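Vinylacetyl-CoA Delta-isomerase (Nitrosopumilus maritimus SCM1, PDB 6VJR) probably acts on four-carbon acyl-CoA thioesters as a flavin- and [4Fe-4S]-dependent 4-hydroxybutyryl-CoA dehydratase and vinylacetyl-CoA isomerase. Local coordinates at residues G103-N108 with C287-S292; M107-S112 with S279-R284; G144-D149 with H194-M199; A56-S61 with F70-E75. All coordinates share one frame; numbering follows the deposited sequence.

Interaction 1 of 4, residues G103-N108 with C287-S292; sequences GMDAMN and CYHRRS. With FE (Fe (III) ion), chain I; SF4 (iron/sulfur cluster), chain E.
Two hydrogen bonds grip Asp105 OD2, one on each of its lone pairs. His289 ND1 donates to the anti lone pair of Asp105 OD2 over 2.7 Å, with an N-H...O angle of 158° and the oxygen close to the imidazole plane. Ser292 OG gives its proton to the syn lone pair, OG to Asp105 OD2 2.7 Å. The other oxygen, Asp105 OD1, faces the edge of the Arg291 guanidinium in a long salt bridge (OD1 to NH2 3.4 Å). The side chain of Asp105 sits as a knob in the hole formed by Tyr288, His289, Arg291 and Ser292. Arg291 bends at chi2 and chi3, which carries its NE back to Tyr288 O (2.9 Å); its NH1 goes on to Gln83. The carboxylate stands steeply against the imidazole, the planes 69° apart, and the nearby negative charge would probably polarise the ring. Across that ring His289 NE2 binds the iron at 2.3 Å, alongside Tyr293 and Glu443. Farther along, Asn108 CB lies over one face of Tyr288, 3.9 Å from the ring centroid, while the OH of Tyr288 bonds to Tyr355 and to a water that also reaches Asn108 O. The two helical segments run nearly antiparallel, at 153°, and Asp105 is the second-shell carboxylate of a His-carboxylate pair that probably fixes the orientation of His289, a ligand of the iron beside the [4Fe-4S] cluster.

Interaction 2 of 4, residues M107-S112 with S279-R284; sequences MNSLHS and SMLVER
Ser112 holds its OG in the crowded position between the backbone N and the carbonyl carbon (chi1 66°), while Arg284 sets CG anti to its carbonyl carbon and then runs straight from CG to NE. These torsions bring the edge of the guanidinium to the hydroxyl, and Arg284 NH1 donates to Ser112 OG over 2.9 Å at 152°, the oxygen lying near the guanidinium plane. The chain also brushes the serine on its way past, with Arg284 CD 3.3 Å from Ser112 OG. Met280 SD sits 3.5 Å above one face of the guanidinium plane, towards its rim, and Glu116 forms a salt bridge with the same NH1. Helices 101-121 and 278-292 pair here roughly antiparallel, their segments 107-112 and 279-284 at 142° with axes 8.9 Å apart, joining N-terminal and C-terminal helical parts in a packing consistent with an acyl-CoA dehydrogenase-like fold. An alanine in place of Arg284 would lose the bond to Ser112 and the salt bridge to Glu116, and would probably loosen this end of the helix pair. Small Ser109 permits close backbone approach: its CB lies 3.7 Å from Arg284 C, and its OG is engaged by Ala106 O of its own helix. Leu281, with CG anti to the backbone N, puts CD1 against that OG and also 3.7 Å from Leu110 CD2, the two leucines crossing obliquely.

Interaction 3 of 4, residues G144-D149 with H194-M199; sequences GGAMTD and HWIILM. With FAD (flavin-adenine dinucleotide), chain F.
A parallel strand pair at one margin of the four-stranded sheet carries the flavin-binding turn. Strand 144-146 runs beside 195-198, joined by straight amide bonds: Gly144 N to Trp195 O, Ile197 N to Gly144 O (3.0 Å, 177°) and Ala146 N to Ile197 O (2.8 Å). A fourth, Met199 N to Ala146 O, extends the pairing one residue beyond strand 195-198. Ala146 CB packs on Ile196 CG2 at 3.5 Å and near Leu198 CD2 on one sheet face. Met147 and Met199 cross about perpendicularly, and their carbonyl oxygens, two acceptors 3.2 Å apart (Met147 O to Met199 O), share the amine of Lys184. Chain direction then delivers backbone groups of Gly145, Met147 and Thr148 to the flavin pyrimidine: Gly145 O accepts from FAD N3 at 3.0 Å, while Met147 N and Thr148 N both donate to FAD O2 over 2.8 Å. Thr148 OG1, anti to its own carbonyl carbon, donates to FAD N1 over 2.9 Å and accepts from the ribityl O2'. Two N-H groups on O2 would probably draw electron density towards that end of the ring. With Asp382 and Gly386 of a second subunit also binding the cofactor, the strand pair forms the beta-sheet side of an intersubunit flavin pocket, as in acyl-CoA dehydrogenase-like folds.

Interaction 4 of 4, residues A56-S61 with F70-E75; sequences ASADSS and FLHIAE
The His72 imidazole has Ala58 CB over the centre of one face, 3.6 Å above the plane, and Ala74 N farther off on the opposite face, towards its rim; Ser60 CA lies at its edge. Ala58 belongs to the first strand of a two-stranded beta-hairpin, 57-59 with 66-68, and the chain leaving the second strand folds back beneath it before helix 77-94 begins. With CG anti to the backbone N (chi1 -180°), His72 swings its ring under the methyl, which makes a CH-pi contact 12° off the ring normal. NE2 of that ring is hydrogen-bonded to Asp79 OD2, while ND1 makes a weak bond to a water. This water accepts from Ile73 N as well and donates to Ser60 OG (3.1 Å), a hydroxyl whose strongest partner is Gln137. Nearer the surface, Glu75 reaches across with an extended chain and clasps Ser61 with both oxygens. Glu75 OE2 takes the backbone proton of Ser61 N on its syn lone pair, 2.9 Å and 163°, and Glu75 OE1 receives the hydroxyl proton of Ser61 OG over 2.8 Å. An alanine in place of Glu75 would remove both bonds and would probably let the turn after strand 57-59 move more freely. A second water donates to Asp59 O and to Glu75 OE1, 2.6 Å and 2.9 Å from its oxygen, and Ser61 OG meets OE1 from above the carboxylate plane.

Interactions 1 and 2 are successive parts of one helix pair, 101-121 with 278-292, their centres 9 Å apart; the first lies at the iron and cluster, the second farther along. Interaction 3 packs against both: Ala106 CB is 3.7 Å from Met199 CE, Leu110 CD1 is 3.7 Å from Ile197 CG2, and Leu281 CD2 is 3.9 Å from Met199 CB. The helices thus back the strand pair whose 144-149 segment binds the flavin, with the side chain of His289 about 6 Å from FAD between nearest atoms. Interaction 4, away from the annotated sites, meets helix 101-121 through Asn108, whose OD1 lies 2.8 Å from Ala74 N and whose ND2 lies 3.1 Å from His72 O.

Interaction 1 of 4, residues G103-N108 with C287-S292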
# COMPACT_ATOMS: atom_id res chain seq x y z
N GLY A 103 -28.86 -16.21 3.56
CA GLY A 103 -30.27 -16.33 3.93
C GLY A 103 -30.59 -15.61 5.24
O GLY A 103 -31.66 -15.01 5.39
N MET A 104 -29.65 -15.68 6.20
CA MET A 104 -29.82 -14.97 7.47
C MET A 104 -29.92 -13.46 7.25
O MET A 104 -30.86 -12.83 7.73
CB MET A 104 -28.65 -15.30 8.39
CG MET A 104 -28.67 -14.61 9.72
SD MET A 104 -27.20 -15.01 10.70
CE MET A 104 -25.95 -14.15 9.76
N ASP A 105 -29.03 -12.92 6.39
CA ASP A 105 -29.03 -11.49 6.10
C ASP A 105 -30.27 -11.10 5.28
O ASP A 105 -30.85 -10.02 5.48
CB ASP A 105 -27.68 -11.17 5.48
CG ASP A 105 -26.48 -11.34 6.43
OD1 ASP A 105 -26.66 -11.19 7.68
OD2 ASP A 105 -25.34 -11.53 5.94
N ALA A 106 -30.67 -11.95 4.34
CA ALA A 106 -31.89 -11.73 3.57
C ALA A 106 -33.10 -11.64 4.50
O ALA A 106 -33.90 -10.72 4.36
CB ALA A 106 -32.08 -12.85 2.55
N MET A 107 -33.21 -12.57 5.46
CA MET A 107 -34.39 -12.62 6.33
C MET A 107 -34.43 -11.38 7.23
O MET A 107 -35.49 -10.80 7.47
CB MET A 107 -34.45 -13.92 7.13
CG MET A 107 -34.77 -15.05 6.16
SD MET A 107 -35.59 -16.46 6.87
CE MET A 107 -34.13 -16.96 7.77
N ASN A 108 -33.27 -11.02 7.78
CA ASN A 108 -33.18 -9.87 8.65
C ASN A 108 -33.60 -8.60 7.88
O ASN A 108 -34.32 -7.77 8.39
CB ASN A 108 -31.82 -9.82 9.33
CG ASN A 108 -31.81 -10.68 10.58
OD1 ASN A 108 -32.09 -10.21 11.69
ND2 ASN A 108 -31.52 -11.96 10.43
N CYS A 287 -26.17 -4.00 3.87
CA CYS A 287 -25.71 -3.52 5.16
C CYS A 287 -25.33 -4.71 6.04
O CYS A 287 -24.24 -4.73 6.62
CB CYS A 287 -26.82 -2.70 5.80
SG CYS A 287 -26.39 -1.99 7.40
N TYR A 288 -26.25 -5.67 6.22
CA TYR A 288 -25.91 -6.84 7.00
C TYR A 288 -24.75 -7.61 6.39
O TYR A 288 -23.79 -8.02 7.08
CB TYR A 288 -27.10 -7.79 7.13
CG TYR A 288 -28.25 -7.33 8.02
CD1 TYR A 288 -28.12 -7.20 9.39
CD2 TYR A 288 -29.46 -6.94 7.46
CE1 TYR A 288 -29.17 -6.78 10.17
CE2 TYR A 288 -30.53 -6.55 8.24
CZ TYR A 288 -30.36 -6.38 9.59
OH TYR A 288 -31.42 -5.99 10.38
N HIS A 289 -24.90 -7.91 5.10
CA HIS A 289 -24.00 -8.88 4.50
C HIS A 289 -22.56 -8.35 4.40
O HIS A 289 -21.62 -9.15 4.56
CB HIS A 289 -24.52 -9.39 3.17
CG HIS A 289 -23.91 -10.70 2.81
ND1 HIS A 289 -24.04 -11.85 3.55
CD2 HIS A 289 -23.07 -11.00 1.79
CE1 HIS A 289 -23.29 -12.80 2.97
NE2 HIS A 289 -22.69 -12.31 1.89
N ARG A 290 -22.39 -7.04 4.23
CA ARG A 290 -21.06 -6.44 4.12
C ARG A 290 -20.27 -6.61 5.42
O ARG A 290 -19.05 -6.59 5.40
CB ARG A 290 -21.17 -4.99 3.65
CG ARG A 290 -21.41 -4.95 2.15
CD ARG A 290 -21.61 -3.60 1.56
NE ARG A 290 -21.91 -3.71 0.14
CZ ARG A 290 -22.55 -2.79 -0.56
NH1 ARG A 290 -22.72 -1.58 -0.07
NH2 ARG A 290 -23.06 -3.10 -1.72
N ARG A 291 -20.92 -6.86 6.57
CA ARG A 291 -20.15 -7.20 7.75
C ARG A 291 -20.29 -8.66 8.22
O ARG A 291 -19.64 -9.05 9.20
CB ARG A 291 -20.29 -6.21 8.90
CG ARG A 291 -21.67 -5.89 9.40
CD ARG A 291 -22.24 -6.85 10.45
NE ARG A 291 -22.96 -7.98 9.86
CZ ARG A 291 -23.83 -8.77 10.54
NH1 ARG A 291 -23.99 -8.67 11.87
NH2 ARG A 291 -24.51 -9.68 9.87
N SER A 292 -21.02 -9.49 7.46
CA SER A 292 -20.92 -10.93 7.58
C SER A 292 -19.56 -11.44 7.15
O SER A 292 -19.19 -12.58 7.50
CB SER A 292 -22.09 -11.61 6.88
OG SER A 292 -23.27 -11.38 7.67
FE FE I . -21.07 -13.02 0.47
FE1 SF4 E . -20.67 -15.10 2.64
FE2 SF4 E . -18.57 -16.03 4.15
FE3 SF4 E . -20.02 -17.72 2.82
FE4 SF4 E . -21.00 -16.62 5.06
S1 SF4 E . -19.32 -18.10 4.92
S2 SF4 E . -22.13 -16.85 3.01
S3 SF4 E . -20.15 -14.47 4.83
S4 SF4 E . -18.80 -16.04 1.88
O HOH W 1 -33.57 -5.13 8.69

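Interaction 2 of 4, residues M107-S112 with S279-R284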
# COMPACT_ATOMS: atom_id res chain seq x y z
N MET A 107 -33.21 -12.57 5.46
CA MET A 107 -34.39 -12.62 6.33
C MET A 107 -34.43 -11.38 7.23
O MET A 107 -35.49 -10.80 7.47
CB MET A 107 -34.45 -13.92 7.13
CG MET A 107 -34.77 -15.05 6.16
SD MET A 107 -35.59 -16.46 6.87
CE MET A 107 -34.13 -16.96 7.77
N ASN A 108 -33.27 -11.02 7.78
CA ASN A 108 -33.18 -9.87 8.65
C ASN A 108 -33.60 -8.60 7.88
O ASN A 108 -34.32 -7.77 8.39
CB ASN A 108 -31.82 -9.82 9.33
CG ASN A 108 -31.81 -10.68 10.58
OD1 ASN A 108 -32.09 -10.21 11.69
ND2 ASN A 108 -31.52 -11.96 10.43
N SER A 109 -33.10 -8.44 6.65
CA SER A 109 -33.43 -7.27 5.85
C SER A 109 -34.91 -7.25 5.43
O SER A 109 -35.56 -6.19 5.40
CB SER A 109 -32.47 -7.18 4.66
OG SER A 109 -32.57 -8.26 3.74
N LEU A 110 -35.45 -8.42 5.10
CA LEU A 110 -36.87 -8.51 4.76
C LEU A 110 -37.78 -8.19 5.93
O LEU A 110 -38.85 -7.65 5.72
CB LEU A 110 -37.20 -9.87 4.19
CG LEU A 110 -36.77 -10.07 2.75
CD1 LEU A 110 -36.78 -11.55 2.42
CD2 LEU A 110 -37.65 -9.27 1.78
N HIS A 111 -37.34 -8.51 7.15
CA HIS A 111 -38.20 -8.29 8.30
C HIS A 111 -38.56 -6.80 8.41
O HIS A 111 -39.74 -6.44 8.51
CB HIS A 111 -37.52 -8.80 9.56
CG HIS A 111 -38.37 -8.79 10.76
ND1 HIS A 111 -38.59 -7.63 11.48
CD2 HIS A 111 -39.07 -9.77 11.39
CE1 HIS A 111 -39.38 -7.94 12.53
NE2 HIS A 111 -39.68 -9.22 12.50
N SER A 112 -37.55 -5.92 8.31
CA SER A 112 -37.80 -4.49 8.40
C SER A 112 -38.43 -3.93 7.13
O SER A 112 -39.28 -3.06 7.20
CB SER A 112 -36.55 -3.72 8.77
OG SER A 112 -35.56 -3.77 7.76
N SER A 279 -34.75 -0.40 -3.45
CA SER A 279 -33.50 0.17 -2.99
C SER A 279 -33.36 -0.04 -1.47
O SER A 279 -32.28 -0.36 -1.00
CB SER A 279 -33.37 1.62 -3.38
OG SER A 279 -34.43 2.37 -2.81
N MET A 280 -34.46 0.06 -0.72
CA MET A 280 -34.41 -0.18 0.72
C MET A 280 -33.95 -1.62 1.03
O MET A 280 -33.07 -1.86 1.89
CB MET A 280 -35.78 0.06 1.36
CG MET A 280 -35.80 -0.20 2.83
SD MET A 280 -37.42 0.02 3.62
CE MET A 280 -37.65 1.80 3.49
N LEU A 281 -34.52 -2.58 0.30
CA LEU A 281 -34.20 -3.98 0.54
C LEU A 281 -32.73 -4.21 0.20
O LEU A 281 -32.03 -4.89 0.94
CB LEU A 281 -35.09 -4.91 -0.26
CG LEU A 281 -34.78 -6.39 -0.09
CD1 LEU A 281 -34.93 -6.80 1.37
CD2 LEU A 281 -35.72 -7.17 -1.01
N VAL A 282 -32.28 -3.72 -0.95
CA VAL A 282 -30.86 -3.93 -1.31
C VAL A 282 -29.91 -3.29 -0.30
O VAL A 282 -28.90 -3.88 0.10
CB VAL A 282 -30.61 -3.39 -2.72
CG1 VAL A 282 -29.15 -3.42 -3.10
CG2 VAL A 282 -31.44 -4.10 -3.78
N GLU A 283 -30.23 -2.06 0.10
CA GLU A 283 -29.44 -1.33 1.09
C GLU A 283 -29.32 -2.12 2.39
O GLU A 283 -28.25 -2.24 2.95
CB GLU A 283 -30.03 0.04 1.37
CG GLU A 283 -29.22 0.88 2.34
CD GLU A 283 -29.65 2.35 2.38
OE1 GLU A 283 -28.81 3.25 2.52
OE2 GLU A 283 -30.84 2.63 2.20
N ARG A 284 -30.46 -2.60 2.89
CA ARG A 284 -30.41 -3.30 4.15
C ARG A 284 -29.79 -4.68 4.08
O ARG A 284 -29.05 -5.06 4.99
CB ARG A 284 -31.80 -3.28 4.77
CG ARG A 284 -32.29 -1.88 5.07
CD ARG A 284 -33.56 -1.89 5.85
NE ARG A 284 -33.99 -0.50 6.01
CZ ARG A 284 -35.14 -0.13 6.49
NH1 ARG A 284 -35.97 -1.03 6.95
NH2 ARG A 284 -35.44 1.16 6.54

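Interaction 3 of 4, residues G144-D149 with H194-M199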
# COMPACT_ATOMS: atom_id res chain seq x y z
N GLY A 144 -31.51 -19.97 1.07
CA GLY A 144 -30.70 -19.21 0.13
C GLY A 144 -31.22 -17.77 -0.03
O GLY A 144 -32.41 -17.52 0.00
N GLY A 145 -30.30 -16.86 -0.40
CA GLY A 145 -30.64 -15.47 -0.64
C GLY A 145 -30.27 -15.15 -2.05
O GLY A 145 -29.09 -14.99 -2.34
N ALA A 146 -31.29 -15.07 -2.91
CA ALA A 146 -31.05 -14.99 -4.33
C ALA A 146 -31.39 -13.60 -4.85
O ALA A 146 -32.49 -13.36 -5.36
CB ALA A 146 -31.82 -16.09 -5.04
N MET A 147 -30.37 -12.74 -4.85
CA MET A 147 -30.57 -11.36 -5.26
C MET A 147 -30.02 -11.11 -6.67
O MET A 147 -30.72 -10.56 -7.52
CB MET A 147 -29.94 -10.42 -4.23
CG MET A 147 -29.95 -8.96 -4.66
SD MET A 147 -29.56 -7.79 -3.35
CE MET A 147 -30.99 -7.98 -2.29
N THR A 148 -28.77 -11.46 -6.89
CA THR A 148 -28.07 -11.02 -8.09
C THR A 148 -28.53 -11.75 -9.34
O THR A 148 -28.26 -12.94 -9.52
CB THR A 148 -26.57 -11.21 -7.90
OG1 THR A 148 -26.12 -10.71 -6.65
CG2 THR A 148 -25.83 -10.56 -9.05
N ASP A 149 -29.09 -10.98 -10.29
CA ASP A 149 -29.47 -11.45 -11.60
C ASP A 149 -28.23 -11.41 -12.50
O ASP A 149 -27.17 -10.88 -12.14
CB ASP A 149 -30.54 -10.57 -12.23
CG ASP A 149 -31.71 -10.32 -11.28
OD1 ASP A 149 -31.55 -9.43 -10.42
OD2 ASP A 149 -32.68 -11.10 -11.32
N HIS A 194 -33.10 -25.57 1.31
CA HIS A 194 -34.49 -26.02 1.32
C HIS A 194 -35.42 -25.01 0.63
O HIS A 194 -36.37 -25.41 -0.06
CB HIS A 194 -34.94 -26.34 2.74
CG HIS A 194 -34.11 -27.37 3.42
ND1 HIS A 194 -33.20 -27.04 4.40
CD2 HIS A 194 -33.96 -28.69 3.22
CE1 HIS A 194 -32.61 -28.15 4.84
NE2 HIS A 194 -33.03 -29.17 4.11
N TRP A 195 -35.21 -23.73 0.91
CA TRP A 195 -35.94 -22.63 0.31
C TRP A 195 -34.95 -21.60 -0.20
O TRP A 195 -33.88 -21.45 0.38
CB TRP A 195 -36.87 -21.94 1.31
CG TRP A 195 -38.00 -22.83 1.76
CD1 TRP A 195 -37.99 -23.79 2.72
CD2 TRP A 195 -39.31 -22.81 1.20
NE1 TRP A 195 -39.23 -24.37 2.80
CE2 TRP A 195 -40.06 -23.79 1.88
CE3 TRP A 195 -39.94 -22.03 0.23
CZ2 TRP A 195 -41.39 -24.04 1.58
CZ3 TRP A 195 -41.25 -22.29 -0.08
CH2 TRP A 195 -41.96 -23.27 0.60
N ILE A 196 -35.37 -20.86 -1.22
CA ILE A 196 -34.59 -19.77 -1.81
C ILE A 196 -35.50 -18.55 -1.90
O ILE A 196 -36.66 -18.66 -2.35
CB ILE A 196 -34.09 -20.20 -3.19
CG1 ILE A 196 -33.11 -21.39 -3.05
CG2 ILE A 196 -33.44 -19.01 -3.89
CD1 ILE A 196 -32.89 -22.18 -4.31
N ILE A 197 -35.02 -17.40 -1.38
CA ILE A 197 -35.76 -16.15 -1.45
C ILE A 197 -35.21 -15.31 -2.60
O ILE A 197 -34.06 -14.88 -2.57
CB ILE A 197 -35.70 -15.38 -0.12
CG1 ILE A 197 -36.19 -16.21 1.07
CG2 ILE A 197 -36.55 -14.12 -0.26
CD1 ILE A 197 -36.04 -15.55 2.41
N LEU A 198 -36.06 -15.07 -3.60
CA LEU A 198 -35.72 -14.22 -4.73
C LEU A 198 -35.93 -12.77 -4.31
O LEU A 198 -36.97 -12.44 -3.75
CB LEU A 198 -36.65 -14.54 -5.90
CG LEU A 198 -36.67 -16.00 -6.37
CD1 LEU A 198 -37.73 -16.19 -7.42
CD2 LEU A 198 -35.29 -16.45 -6.83
N MET A 199 -35.00 -11.89 -4.71
CA MET A 199 -35.07 -10.48 -4.33
C MET A 199 -34.48 -9.63 -5.45
O MET A 199 -33.53 -10.05 -6.08
CB MET A 199 -34.24 -10.17 -3.07
CG MET A 199 -34.65 -10.91 -1.81
SD MET A 199 -33.49 -10.72 -0.43
CE MET A 199 -32.20 -11.87 -0.97
PA FAD F . -20.36 -6.75 -12.44
O1A FAD F . -21.48 -5.92 -11.97
O2A FAD F . -20.38 -7.19 -13.85
O5B FAD F . -19.03 -5.99 -11.99
C5B FAD F . -17.84 -5.97 -12.80
C4B FAD F . -17.20 -4.62 -12.68
O4B FAD F . -18.00 -3.64 -13.38
C3B FAD F . -16.99 -4.07 -11.26
O3B FAD F . -15.77 -3.34 -11.18
C2B FAD F . -18.18 -3.13 -11.08
O2B FAD F . -18.03 -2.10 -10.12
C1B FAD F . -18.31 -2.57 -12.50
N9A FAD F . -19.67 -2.13 -12.83
C8A FAD F . -20.82 -2.87 -13.00
N7A FAD F . -21.88 -2.18 -13.33
C5A FAD F . -21.41 -0.88 -13.35
C6A FAD F . -22.05 0.35 -13.63
N6A FAD F . -23.33 0.43 -14.00
N1A FAD F . -21.32 1.48 -13.50
C2A FAD F . -20.02 1.37 -13.17
N3A FAD F . -19.30 0.28 -12.92
C4A FAD F . -20.05 -0.83 -13.02
N1 FAD F . -25.27 -12.96 -5.08
C2 FAD F . -26.46 -13.43 -4.58
O2 FAD F . -27.54 -12.88 -4.81
N3 FAD F . -26.44 -14.53 -3.74
C4 FAD F . -25.33 -15.25 -3.37
O4 FAD F . -25.42 -16.27 -2.71
C4X FAD F . -24.10 -14.79 -3.99
N5 FAD F . -22.97 -15.45 -3.71
C5X FAD F . -21.86 -15.16 -4.47
C6 FAD F . -20.71 -15.96 -4.39
C7 FAD F . -19.59 -15.72 -5.17
C7M FAD F . -18.42 -16.67 -5.13
C8 FAD F . -19.54 -14.55 -5.96
C8M FAD F . -18.30 -14.21 -6.73
C9 FAD F . -20.62 -13.70 -5.99
C9A FAD F . -21.80 -14.01 -5.27
N10 FAD F . -22.95 -13.23 -5.38
C10 FAD F . -24.17 -13.63 -4.82
C1' FAD F . -22.95 -12.20 -6.44
C2' FAD F . -22.30 -10.87 -6.14
O2' FAD F . -23.22 -10.10 -5.38
C3' FAD F . -21.96 -10.15 -7.46
O3' FAD F . -20.88 -10.88 -8.03
C4' FAD F . -21.66 -8.65 -7.33
O4' FAD F . -22.86 -7.93 -7.02
C5' FAD F . -21.05 -8.06 -8.58
O5' FAD F . -21.92 -8.28 -9.68
P FAD F . -21.42 -8.98 -10.98
O1P FAD F . -20.82 -10.28 -10.70
O2P FAD F . -22.52 -8.90 -11.95
O3P FAD F . -20.21 -8.09 -11.55

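Interaction 4 of 4, residues A56-S61 with F70-E75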
# COMPACT_ATOMS: atom_id res chain seq x y z
N ALA A 56 -24.33 -20.61 18.73
CA ALA A 56 -24.90 -20.91 17.42
C ALA A 56 -26.41 -21.13 17.41
O ALA A 56 -26.99 -21.44 16.37
CB ALA A 56 -24.16 -22.09 16.80
N SER A 57 -27.07 -20.89 18.54
CA SER A 57 -28.52 -20.94 18.58
C SER A 57 -29.00 -19.76 19.40
O SER A 57 -28.25 -19.21 20.22
CB SER A 57 -29.02 -22.28 19.09
OG SER A 57 -28.83 -22.37 20.49
N ALA A 58 -30.28 -19.41 19.23
CA ALA A 58 -30.85 -18.25 19.86
C ALA A 58 -32.26 -18.55 20.33
O ALA A 58 -32.93 -19.40 19.76
CB ALA A 58 -30.90 -17.13 18.87
N ASP A 59 -32.76 -17.76 21.28
CA ASP A 59 -34.16 -17.83 21.66
C ASP A 59 -34.98 -16.85 20.84
O ASP A 59 -34.83 -15.65 20.95
CB ASP A 59 -34.32 -17.57 23.15
CG ASP A 59 -33.58 -18.55 24.05
OD1 ASP A 59 -33.77 -19.77 23.90
OD2 ASP A 59 -32.76 -18.09 24.86
N SER A 60 -35.86 -17.36 19.99
CA SER A 60 -36.68 -16.56 19.10
C SER A 60 -37.93 -16.07 19.81
O SER A 60 -38.74 -16.90 20.23
CB SER A 60 -37.12 -17.43 17.93
OG SER A 60 -38.04 -16.71 17.11
N SER A 61 -38.12 -14.74 19.85
CA SER A 61 -39.37 -14.16 20.32
C SER A 61 -40.49 -14.36 19.30
O SER A 61 -41.65 -14.16 19.64
CB SER A 61 -39.23 -12.67 20.61
OG SER A 61 -38.27 -12.44 21.63
N PHE A 70 -28.66 -18.88 12.41
CA PHE A 70 -28.86 -18.48 11.02
C PHE A 70 -30.31 -18.18 10.66
O PHE A 70 -30.57 -17.52 9.66
CB PHE A 70 -28.29 -19.51 10.04
CG PHE A 70 -26.78 -19.51 9.98
CD1 PHE A 70 -26.11 -18.48 9.34
CD2 PHE A 70 -26.03 -20.50 10.58
CE1 PHE A 70 -24.73 -18.49 9.24
CE2 PHE A 70 -24.65 -20.50 10.50
CZ PHE A 70 -24.00 -19.51 9.81
N LEU A 71 -31.27 -18.61 11.50
CA LEU A 71 -32.69 -18.38 11.23
C LEU A 71 -33.28 -17.30 12.15
O LEU A 71 -34.50 -17.09 12.16
CB LEU A 71 -33.42 -19.70 11.43
CG LEU A 71 -33.11 -20.82 10.43
CD1 LEU A 71 -33.65 -22.17 10.89
CD2 LEU A 71 -33.67 -20.43 9.09
N HIS A 72 -32.42 -16.71 12.97
CA HIS A 72 -32.85 -15.77 13.99
C HIS A 72 -32.89 -14.34 13.48
O HIS A 72 -31.94 -13.86 12.87
CB HIS A 72 -31.96 -15.89 15.22
CG HIS A 72 -32.32 -14.97 16.32
ND1 HIS A 72 -33.52 -15.06 17.00
CD2 HIS A 72 -31.59 -14.08 16.99
CE1 HIS A 72 -33.50 -14.16 17.99
NE2 HIS A 72 -32.32 -13.58 18.02
N ILE A 73 -34.00 -13.66 13.77
CA ILE A 73 -34.20 -12.25 13.46
C ILE A 73 -33.67 -11.47 14.68
O ILE A 73 -34.15 -11.60 15.80
CB ILE A 73 -35.65 -11.91 13.16
CG1 ILE A 73 -36.28 -12.74 12.01
CG2 ILE A 73 -35.79 -10.42 12.94
CD1 ILE A 73 -35.66 -12.58 10.65
N ALA A 74 -32.58 -10.74 14.44
CA ALA A 74 -31.79 -10.14 15.52
C ALA A 74 -32.62 -9.15 16.33
O ALA A 74 -33.24 -8.27 15.77
CB ALA A 74 -30.58 -9.46 14.93
N GLU A 75 -32.60 -9.33 17.65
CA GLU A 75 -33.46 -8.61 18.57
C GLU A 75 -32.70 -7.55 19.36
O GLU A 75 -33.31 -6.85 20.16
CB GLU A 75 -34.18 -9.54 19.56
CG GLU A 75 -34.93 -10.68 18.89
CD GLU A 75 -35.75 -11.62 19.76
OE1 GLU A 75 -35.81 -11.38 21.00
OE2 GLU A 75 -36.33 -12.59 19.19
O HOH W 2 -35.54 -13.73 22.60
O HOH W 3 -35.98 -14.94 15.60